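Local coordinates for protein beta-glucosidase (Chaetomella raphigera, PDB 6JXG) that probably hydrolyses terminal, non-reducing beta-D-glucosyl residues to release beta-D-glucose, as a secreted family 3 glycoside hydrolase of cellulose breakdown, at residues W685-V697 with S701-S713. Numbering follows the deposited sequence.
Sequences WVTPTSGEFSLYV and SRDIRLQGSLKCS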
loop_
_atom_site.group_PDB
_atom_site.type_symbol
_atom_site.label_atom_id
_atom_site.label_comp_id
_atom_site.label_asym_id
_atom_site.label_seq_id
_atom_site.Cartn_x
_atom_site.Cartn_y
_atom_site.Cartn_z
ATOM N N TRP A 685 -10.390 -15.490 18.277
ATOM C CA TRP A 685 -10.542 -16.104 16.926
ATOM C C TRP A 685 -11.106 -17.498 17.077
ATOM O O TRP A 685 -10.609 -18.249 17.913
ATOM C CB TRP A 685 -9.205 -16.183 16.232
ATOM C CG TRP A 685 -8.754 -14.827 15.733
ATOM C CD1 TRP A 685 -7.907 -13.944 16.361
ATOM C CD2 TRP A 685 -9.161 -14.205 14.513
ATOM N NE1 TRP A 685 -7.762 -12.788 15.572
ATOM C CE2 TRP A 685 -8.538 -12.915 14.453
ATOM C CE3 TRP A 685 -10.007 -14.594 13.476
ATOM C CZ2 TRP A 685 -8.738 -12.047 13.422
ATOM C CZ3 TRP A 685 -10.212 -13.706 12.409
ATOM C CH2 TRP A 685 -9.537 -12.443 12.381
ATOM N N VAL A 686 -12.139 -17.840 16.299
ATOM C CA VAL A 686 -12.623 -19.205 16.289
ATOM C C VAL A 686 -12.386 -19.847 14.911
ATOM O O VAL A 686 -12.621 -19.226 13.886
ATOM C CB VAL A 686 -14.102 -19.241 16.699
ATOM C CG1 VAL A 686 -14.656 -20.658 16.582
ATOM C CG2 VAL A 686 -14.254 -18.826 18.168
ATOM N N THR A 687 -11.933 -21.080 14.917
ATOM C CA THR A 687 -11.873 -21.898 13.714
ATOM C C THR A 687 -13.012 -22.910 13.663
ATOM O O THR A 687 -12.997 -23.842 14.465
ATOM C CB THR A 687 -10.594 -22.704 13.680
ATOM O OG1 THR A 687 -9.515 -21.836 14.040
ATOM C CG2 THR A 687 -10.341 -23.264 12.267
ATOM N N PRO A 688 -13.952 -22.757 12.725
ATOM C CA PRO A 688 -15.094 -23.683 12.657
ATOM C C PRO A 688 -14.708 -25.166 12.542
ATOM O O PRO A 688 -13.653 -25.570 11.982
ATOM C CB PRO A 688 -15.860 -23.259 11.393
ATOM C CG PRO A 688 -15.423 -21.870 11.104
ATOM C CD PRO A 688 -14.007 -21.739 11.663
ATOM N N THR A 689 -15.604 -25.970 13.093
ATOM C CA THR A 689 -15.311 -27.332 13.404
ATOM C C THR A 689 -16.427 -28.316 12.938
ATOM O O THR A 689 -16.472 -29.472 13.297
ATOM C CB THR A 689 -15.010 -27.313 14.937
ATOM O OG1 THR A 689 -14.088 -28.336 15.239
ATOM C CG2 THR A 689 -16.238 -27.374 15.803
ATOM N N SER A 690 -17.361 -27.826 12.161
ATOM C CA SER A 690 -18.366 -28.667 11.521
ATOM C C SER A 690 -18.831 -27.915 10.278
ATOM O O SER A 690 -18.738 -26.686 10.173
ATOM C CB SER A 690 -19.572 -28.903 12.438
ATOM O OG SER A 690 -20.226 -27.672 12.706
ATOM N N GLY A 691 -19.373 -28.657 9.346
ATOM C CA GLY A 691 -19.678 -28.073 8.072
ATOM C C GLY A 691 -18.363 -28.138 7.330
ATOM O O GLY A 691 -17.464 -28.965 7.634
ATOM N N GLU A 692 -18.233 -27.264 6.351
ATOM C CA GLU A 692 -17.188 -27.377 5.429
ATOM C C GLU A 692 -16.944 -25.983 4.930
ATOM O O GLU A 692 -17.886 -25.159 4.835
ATOM C CB GLU A 692 -17.609 -28.278 4.273
ATOM C CG GLU A 692 -18.726 -27.719 3.394
ATOM C CD GLU A 692 -19.047 -28.657 2.233
ATOM O OE1 GLU A 692 -19.355 -28.186 1.111
ATOM O OE2 GLU A 692 -18.928 -29.880 2.424
ATOM N N PHE A 693 -15.693 -25.723 4.635
ATOM C CA PHE A 693 -15.336 -24.462 3.974
ATOM C C PHE A 693 -15.596 -24.620 2.519
ATOM O O PHE A 693 -15.313 -25.672 1.956
ATOM C CB PHE A 693 -13.853 -24.157 4.210
ATOM C CG PHE A 693 -13.512 -23.990 5.668
ATOM C CD1 PHE A 693 -13.699 -22.781 6.305
ATOM C CD2 PHE A 693 -12.953 -25.046 6.406
ATOM C CE1 PHE A 693 -13.367 -22.598 7.645
ATOM C CE2 PHE A 693 -12.607 -24.855 7.750
ATOM C CZ PHE A 693 -12.848 -23.652 8.381
ATOM N N SER A 694 -16.095 -23.580 1.857
ATOM C CA SER A 694 -16.171 -23.598 0.422
ATOM C C SER A 694 -14.899 -22.976 -0.183
ATOM O O SER A 694 -14.447 -21.954 0.290
ATOM C CB SER A 694 -17.376 -22.808 -0.018
ATOM O OG SER A 694 -18.488 -23.472 0.414
ATOM N N LEU A 695 -14.315 -23.644 -1.160
ATOM C CA LEU A 695 -13.099 -23.212 -1.844
ATOM C C LEU A 695 -13.437 -22.827 -3.293
ATOM O O LEU A 695 -14.044 -23.619 -3.976
ATOM C CB LEU A 695 -12.183 -24.388 -1.917
ATOM C CG LEU A 695 -11.846 -25.049 -0.577
ATOM C CD1 LEU A 695 -10.914 -26.237 -0.708
ATOM C CD2 LEU A 695 -11.263 -24.004 0.338
ATOM N N TYR A 696 -13.059 -21.618 -3.730
ATOM C CA TYR A 696 -13.337 -21.102 -5.047
ATOM C C TYR A 696 -12.031 -20.705 -5.642
ATOM O O TYR A 696 -11.372 -19.844 -5.060
ATOM C CB TYR A 696 -14.312 -19.934 -5.046
ATOM C CG TYR A 696 -15.564 -20.256 -4.344
ATOM C CD1 TYR A 696 -16.463 -21.209 -4.865
ATOM C CD2 TYR A 696 -15.889 -19.651 -3.164
ATOM C CE1 TYR A 696 -17.635 -21.501 -4.221
ATOM C CE2 TYR A 696 -17.071 -19.973 -2.501
ATOM C CZ TYR A 696 -17.928 -20.872 -3.049
ATOM O OH TYR A 696 -19.068 -21.183 -2.396
ATOM N N VAL A 697 -11.582 -21.389 -6.705
ATOM C CA VAL A 697 -10.305 -21.034 -7.325
ATOM C C VAL A 697 -10.583 -20.483 -8.705
ATOM O O VAL A 697 -11.338 -21.090 -9.488
ATOM C CB VAL A 697 -9.302 -22.199 -7.345
ATOM C CG1 VAL A 697 -8.056 -21.847 -8.191
ATOM C CG2 VAL A 697 -8.956 -22.598 -5.941
ATOM N N SER A 701 -12.255 -12.503 -8.407
ATOM C CA SER A 701 -13.327 -12.715 -7.466
ATOM C C SER A 701 -14.626 -13.179 -8.080
ATOM O O SER A 701 -15.503 -13.594 -7.336
ATOM C CB SER A 701 -13.667 -11.463 -6.592
ATOM O OG SER A 701 -14.150 -10.346 -7.313
ATOM N N ARG A 702 -14.814 -13.053 -9.365
ATOM C CA ARG A 702 -16.013 -13.536 -10.040
ATOM C C ARG A 702 -15.777 -14.557 -11.145
ATOM O O ARG A 702 -16.741 -15.265 -11.466
ATOM C CB ARG A 702 -16.851 -12.341 -10.579
ATOM C CG ARG A 702 -17.483 -11.620 -9.395
ATOM C CD ARG A 702 -18.538 -10.633 -9.777
ATOM N NE ARG A 702 -18.994 -9.974 -8.572
ATOM C CZ ARG A 702 -20.265 -9.627 -8.323
ATOM N NH1 ARG A 702 -21.279 -9.776 -9.251
ATOM N NH2 ARG A 702 -20.511 -9.130 -7.181
ATOM N N ASP A 703 -14.549 -14.666 -11.696
ATOM C CA ASP A 703 -14.231 -15.694 -12.714
ATOM C C ASP A 703 -13.699 -16.994 -12.052
ATOM O O ASP A 703 -12.489 -17.318 -12.040
ATOM C CB ASP A 703 -13.293 -15.093 -13.719
ATOM C CG ASP A 703 -13.016 -15.969 -14.895
ATOM O OD1 ASP A 703 -13.701 -17.000 -15.022
ATOM O OD2 ASP A 703 -12.132 -15.659 -15.730
ATOM N N ILE A 704 -14.632 -17.652 -11.386
ATOM C CA ILE A 704 -14.358 -18.813 -10.622
ATOM C C ILE A 704 -14.445 -20.026 -11.545
ATOM O O ILE A 704 -15.477 -20.284 -12.206
ATOM C CB ILE A 704 -15.338 -18.960 -9.461
ATOM C CG1 ILE A 704 -15.213 -17.772 -8.470
ATOM C CG2 ILE A 704 -15.054 -20.272 -8.749
ATOM C CD1 ILE A 704 -13.820 -17.574 -7.886
ATOM N N ARG A 705 -13.357 -20.777 -11.571
ATOM C CA ARG A 705 -13.225 -21.852 -12.481
ATOM C C ARG A 705 -13.332 -23.206 -11.781
ATOM O O ARG A 705 -13.641 -24.163 -12.444
ATOM C CB ARG A 705 -11.877 -21.806 -13.172
ATOM C CG ARG A 705 -11.618 -20.472 -13.841
ATOM C CD ARG A 705 -12.418 -20.294 -15.122
ATOM N NE ARG A 705 -11.950 -19.061 -15.752
ATOM C CZ ARG A 705 -10.908 -18.961 -16.572
ATOM N NH1 ARG A 705 -10.256 -20.024 -17.034
ATOM N NH2 ARG A 705 -10.563 -17.776 -17.025
ATOM N N LEU A 706 -12.981 -23.283 -10.513
ATOM C CA LEU A 706 -12.965 -24.565 -9.808
ATOM C C LEU A 706 -13.612 -24.382 -8.468
ATOM O O LEU A 706 -13.560 -23.308 -7.830
ATOM C CB LEU A 706 -11.547 -25.116 -9.673
ATOM C CG LEU A 706 -10.683 -25.185 -10.917
ATOM C CD1 LEU A 706 -9.223 -25.251 -10.529
ATOM C CD2 LEU A 706 -11.126 -26.369 -11.775
ATOM N N GLN A 707 -14.226 -25.445 -8.005
ATOM C CA GLN A 707 -14.860 -25.379 -6.712
ATOM C C GLN A 707 -14.598 -26.663 -5.953
ATOM O O GLN A 707 -14.527 -27.758 -6.527
ATOM C CB GLN A 707 -16.354 -25.141 -6.919
ATOM C CG GLN A 707 -17.214 -25.098 -5.667
ATOM C CD GLN A 707 -17.699 -26.457 -5.156
ATOM O OE1 GLN A 707 -18.043 -27.365 -5.901
ATOM N NE2 GLN A 707 -17.700 -26.601 -3.859
ATOM N N GLY A 708 -14.430 -26.534 -4.655
ATOM C CA GLY A 708 -14.229 -27.701 -3.825
ATOM C C GLY A 708 -14.585 -27.357 -2.418
ATOM O O GLY A 708 -15.110 -26.315 -2.156
ATOM N N SER A 709 -14.281 -28.246 -1.511
ATOM C CA SER A 709 -14.546 -27.961 -0.092
ATOM C C SER A 709 -13.498 -28.576 0.797
ATOM O O SER A 709 -12.686 -29.371 0.358
ATOM C CB SER A 709 -15.955 -28.391 0.279
ATOM O OG SER A 709 -16.045 -29.762 0.096
ATOM N N LEU A 710 -13.439 -28.078 2.016
ATOM C CA LEU A 710 -12.536 -28.573 3.023
ATOM C C LEU A 710 -13.472 -28.868 4.155
ATOM O O LEU A 710 -14.112 -27.971 4.693
ATOM C CB LEU A 710 -11.547 -27.509 3.482
ATOM C CG LEU A 710 -10.059 -27.515 3.200
ATOM C CD1 LEU A 710 -9.440 -26.385 4.017
ATOM C CD2 LEU A 710 -9.353 -28.830 3.448
ATOM N N LYS A 711 -13.615 -30.146 4.442
ATOM C CA LYS A 711 -14.280 -30.642 5.641
ATOM C C LYS A 711 -13.612 -29.930 6.815
ATOM O O LYS A 711 -12.391 -29.800 6.813
ATOM C CB LYS A 711 -14.044 -32.146 5.729
ATOM C CG LYS A 711 -12.617 -32.573 5.246
ATOM C CD LYS A 711 -12.471 -32.742 3.689
ATOM C CE LYS A 711 -11.182 -32.129 3.157
ATOM N NZ LYS A 711 -11.176 -31.826 1.689
ATOM N N CYS A 712 -14.406 -29.397 7.740
ATOM C CA CYS A 712 -13.907 -28.656 8.922
ATOM C C CYS A 712 -13.431 -29.590 10.049
ATOM O O CYS A 712 -13.947 -29.497 11.150
ATOM C CB CYS A 712 -14.998 -27.752 9.521
ATOM S SG CYS A 712 -15.601 -26.437 8.452
ATOM N N SER A 713 -12.437 -30.434 9.754
ATOM C CA SER A 713 -11.775 -31.318 10.718
ATOM C C SER A 713 -10.656 -32.032 9.971
ATOM O O SER A 713 -10.894 -32.553 8.867
ATOM C CB SER A 713 -12.754 -32.363 11.277
ATOM O OG SER A 713 -13.501 -32.955 10.215
#
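Over one face of the Phe693 ring sits the sulfur of Cys712, with SG 3.9 Å from the ring centroid and 28° off its normal, a sulfur-aromatic contact. Phe693 CG stands beside the backbone N (chi1 -61°), and this puts CD2 of Phe693 4.1 Å from Leu710 CB. Were Phe693 an alanine, the Cys712 sulfur would probably lose its aromatic partner and a gap would open beside Leu710. The Tyr696 ring runs alongside the Gln707 side chain, its plane turned 48° from the amide, and Tyr696 CE1 lies 3.9 Å from Gln707 CG; Ile704 CD1 packs on Tyr696 CB. Farther along, the Arg705 guanidinium receives the Asp703 carboxylate at its edge, in plane, NE bonding OD1 and NH2 bonding OD2 in a side-on salt bridge.

The backbones form antiparallel hydrogen-bonded pairs at Phe693 with Leu710, Leu695 with Gly708 and Val697 with Leu706. Beyond Phe693, Cys712 N donates a hydrogen bond to Gly691 O (3.1 Å). At the other end Arg705 and Leu706 both face Val697, a classic beta bulge, and both their N atoms donate to Val697 O, each at 2.9 Å. Leu695, Val697, Leu706 and Leu710 share the Phe693 face, where Leu695, Leu706 and Leu710 touch strand 582-591. The principle illustrated is the antiparallel beta hairpin with a classic bulge, here placing 704-711 at the margin of a four-stranded sheet in the fibronectin type III-like domain.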